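Aromatic amino acid exporter YddG (Starkeya novella, PDB 5I20) exports a broad range of amino acids, including threonine, methionine, lysine and glutamate, across the inner membrane, binding them in a large central cavity. Local coordinates at residues Pro32-Ala37 and Leu194-Phe199. Residues are numbered along the deposited sequence; the frame is centred on the assembly and turned at random.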
ATOM      1  N   PRO A  32       6.123   9.787 -12.171  1.00 74.26           N
ATOM      2  CA  PRO A  32       5.156   9.242 -11.204  1.00 72.59           C
ATOM      3  C   PRO A  32       3.758   9.867 -11.224  1.00 67.87           C
ATOM      4  O   PRO A  32       2.776   9.130 -11.123  1.00 65.46           O
ATOM      5  CB  PRO A  32       5.832   9.514  -9.853  1.00 73.45           C
ATOM      6  CG  PRO A  32       6.757  10.649 -10.111  1.00 74.03           C
ATOM      7  CD  PRO A  32       7.275  10.408 -11.493  1.00 72.32           C
ATOM      8  N   PHE A  33       3.665  11.188 -11.330  1.00 64.80           N
ATOM      9  CA  PHE A  33       2.367  11.854 -11.246  1.00 66.78           C
ATOM     10  C   PHE A  33       1.483  11.569 -12.454  1.00 69.55           C
ATOM     11  O   PHE A  33       0.279  11.351 -12.310  1.00 68.86           O
ATOM     12  CB  PHE A  33       2.547  13.363 -11.076  1.00 70.83           C
ATOM     13  CG  PHE A  33       2.724  13.789  -9.652  1.00 75.73           C
ATOM     14  CD1 PHE A  33       1.704  13.601  -8.730  1.00 76.40           C
ATOM     15  CD2 PHE A  33       3.903  14.381  -9.230  1.00 77.91           C
ATOM     16  CE1 PHE A  33       1.859  13.990  -7.416  1.00 77.18           C
ATOM     17  CE2 PHE A  33       4.064  14.775  -7.914  1.00 78.24           C
ATOM     18  CZ  PHE A  33       3.041  14.579  -7.007  1.00 77.52           C
ATOM     19  N   LEU A  34       2.079  11.577 -13.642  1.00 68.61           N
ATOM     20  CA  LEU A  34       1.348  11.225 -14.851  1.00 64.86           C
ATOM     21  C   LEU A  34       0.909   9.768 -14.790  1.00 60.13           C
ATOM     22  O   LEU A  34      -0.205   9.430 -15.184  1.00 63.19           O
ATOM     23  CB  LEU A  34       2.198  11.463 -16.098  1.00 62.67           C
ATOM     24  CG  LEU A  34       1.489  11.182 -17.425  1.00 62.85           C
ATOM     25  CD1 LEU A  34       0.317  12.137 -17.616  1.00 61.56           C
ATOM     26  CD2 LEU A  34       2.457  11.271 -18.590  1.00 67.44           C
ATOM     27  N   LEU A  35       1.792   8.912 -14.285  1.00 58.43           N
ATOM     28  CA  LEU A  35       1.501   7.487 -14.166  1.00 60.80           C
ATOM     29  C   LEU A  35       0.375   7.267 -13.163  1.00 62.11           C
ATOM     30  O   LEU A  35      -0.455   6.373 -13.327  1.00 66.50           O
ATOM     31  CB  LEU A  35       2.757   6.716 -13.749  1.00 60.55           C
ATOM     32  CG  LEU A  35       2.693   5.186 -13.787  1.00 64.59           C
ATOM     33  CD1 LEU A  35       2.468   4.686 -15.208  1.00 64.39           C
ATOM     34  CD2 LEU A  35       3.958   4.576 -13.195  1.00 64.95           C
ATOM     35  N   THR A  36       0.354   8.097 -12.127  1.00 60.56           N
ATOM     36  CA  THR A  36      -0.696   8.053 -11.119  1.00 56.35           C
ATOM     37  C   THR A  36      -2.028   8.496 -11.716  1.00 56.50           C
ATOM     38  O   THR A  36      -3.055   7.841 -11.525  1.00 53.51           O
ATOM     39  CB  THR A  36      -0.341   8.943  -9.910  1.00 62.39           C
ATOM     40  OG1 THR A  36       0.862   8.457  -9.297  1.00 66.68           O
ATOM     41  CG2 THR A  36      -1.463   8.941  -8.885  1.00 58.60           C
ATOM     42  N   ALA A  37      -1.999   9.608 -12.447  1.00 53.73           N
ATOM     43  CA  ALA A  37      -3.185  10.137 -13.114  1.00 55.61           C
ATOM     44  C   ALA A  37      -3.812   9.118 -14.064  1.00 56.25           C
ATOM     45  O   ALA A  37      -5.033   8.973 -14.114  1.00 56.70           O
ATOM     46  CB  ALA A  37      -2.837  11.411 -13.869  1.00 61.94           C
ATOM     47  N   LEU A 194      -2.798  17.677 -12.428  1.00 76.32           N
ATOM     48  CA  LEU A 194      -2.366  19.050 -12.198  1.00 74.72           C
ATOM     49  C   LEU A 194      -0.892  19.096 -11.804  1.00 75.09           C
ATOM     50  O   LEU A 194      -0.128  19.904 -12.331  1.00 73.75           O
ATOM     51  CB  LEU A 194      -3.226  19.711 -11.119  1.00 76.87           C
ATOM     52  CG  LEU A 194      -2.902  21.172 -10.802  1.00 80.98           C
ATOM     53  CD1 LEU A 194      -3.234  22.072 -11.987  1.00 82.29           C
ATOM     54  CD2 LEU A 194      -3.636  21.629  -9.548  1.00 81.33           C
ATOM     55  N   CYS A 195      -0.499  18.222 -10.880  1.00 74.90           N
ATOM     56  CA  CYS A 195       0.895  18.133 -10.447  1.00 79.87           C
ATOM     57  C   CYS A 195       1.819  17.765 -11.606  1.00 86.78           C
ATOM     58  O   CYS A 195       3.003  18.102 -11.598  1.00 86.41           O
ATOM     59  CB  CYS A 195       1.050  17.109  -9.318  1.00 74.41           C
ATOM     60  SG  CYS A 195       0.533  17.683  -7.682  1.00 79.02           S
ATOM     61  N   HIS A 196       1.273  17.067 -12.597  1.00 92.34           N
ATOM     62  CA  HIS A 196       2.031  16.709 -13.789  1.00 91.32           C
ATOM     63  C   HIS A 196       2.382  17.941 -14.614  1.00 93.82           C
ATOM     64  O   HIS A 196       3.553  18.264 -14.802  1.00 93.71           O
ATOM     65  CB  HIS A 196       1.245  15.716 -14.647  1.00 91.54           C
ATOM     66  CG  HIS A 196       1.859  15.460 -15.988  1.00 92.74           C
ATOM     67  ND1 HIS A 196       2.967  14.659 -16.160  1.00 92.03           N
ATOM     68  CD2 HIS A 196       1.521  15.904 -17.222  1.00 91.43           C
ATOM     69  CE1 HIS A 196       3.284  14.617 -17.440  1.00 91.32           C
ATOM     70  NE2 HIS A 196       2.422  15.365 -18.108  1.00 91.26           N
ATOM     71  N   ILE A 197       1.354  18.633 -15.095  1.00 95.22           N
ATOM     72  CA  ILE A 197       1.529  19.806 -15.946  1.00 98.72           C
ATOM     73  C   ILE A 197       2.475  20.836 -15.322  1.00107.45           C
ATOM     74  O   ILE A 197       3.177  21.558 -16.030  1.00112.03           O
ATOM     75  CB  ILE A 197       0.169  20.470 -16.246  1.00 91.23           C
ATOM     76  CG1 ILE A 197      -0.814  19.431 -16.793  1.00 85.69           C
ATOM     77  CG2 ILE A 197       0.327  21.628 -17.222  1.00 90.48           C
ATOM     78  CD1 ILE A 197      -2.168  19.998 -17.146  1.00 83.71           C
ATOM     79  N   LEU A 198       2.516  20.871 -13.994  1.00114.32           N
ATOM     80  CA  LEU A 198       3.323  21.853 -13.278  1.00121.47           C
ATOM     81  C   LEU A 198       4.780  21.429 -13.068  1.00119.51           C
ATOM     82  O   LEU A 198       5.698  22.195 -13.359  1.00127.85           O
ATOM     83  CB  LEU A 198       2.682  22.163 -11.922  1.00121.87           C
ATOM     84  CG  LEU A 198       1.761  23.386 -11.849  1.00126.59           C
ATOM     85  CD1 LEU A 198       0.741  23.394 -12.981  1.00127.94           C
ATOM     86  CD2 LEU A 198       1.064  23.451 -10.497  1.00125.95           C
ATOM     87  N   PHE A 199       4.992  20.219 -12.559  1.00112.97           N
ATOM     88  CA  PHE A 199       6.325  19.811 -12.114  1.00107.95           C
ATOM     89  C   PHE A 199       6.946  18.691 -12.943  1.00102.45           C
ATOM     90  O   PHE A 199       8.067  18.264 -12.664  1.00102.20           O
ATOM     91  CB  PHE A 199       6.281  19.355 -10.652  1.00103.69           C
ATOM     92  CG  PHE A 199       5.580  20.307  -9.729  1.00103.37           C
ATOM     93  CD1 PHE A 199       5.700  21.677  -9.889  1.00104.97           C
ATOM     94  CD2 PHE A 199       4.801  19.825  -8.690  1.00102.15           C
ATOM     95  CE1 PHE A 199       5.052  22.547  -9.035  1.00105.62           C
ATOM     96  CE2 PHE A 199       4.154  20.689  -7.833  1.00103.09           C
ATOM     97  CZ  PHE A 199       4.279  22.051  -8.005  1.00104.74           C
TER
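Phe33 lays one face of its ring over the side chain of Cys195, whose CB stands 3.6 Å from the ring centroid in a CH-pi contact almost along the ring normal. Here two transmembrane helices of the basket-shaped DMT transporter fold pack nearly antiparallel, their axes 8.3 Å apart and at 155°, where helix 32-53 starts and helix 181-199 ends at the periplasmic side. With SG anti to the carbonyl carbon (chi1 -78°), the cysteine also runs its sulfur over the same ring, 4.3 Å from SG to the Phe33 centroid and leaning toward CE1 and CZ. Phe83 of helix 65-88 meets Phe33 edge-to-face, and Glu200, just past the end of helix 181-199, takes a hydrogen bond from the Phe33 backbone N. On the neighbouring flank, His196 swings its CG anti to its own N (chi1 171°), which brings the imidazole against Leu34. Leu34 CB comes within 3.3 Å of His196 ND1, and Leu34 CD2 lies near CE1. Trimming this histidine to an alanine is likely to open a gap beside Leu34 and leave its isobutyl group freer to turn. The other methyl, Leu34 CD1, sits squarely over the imidazole face, 3.8 Å from the His196 ring centroid.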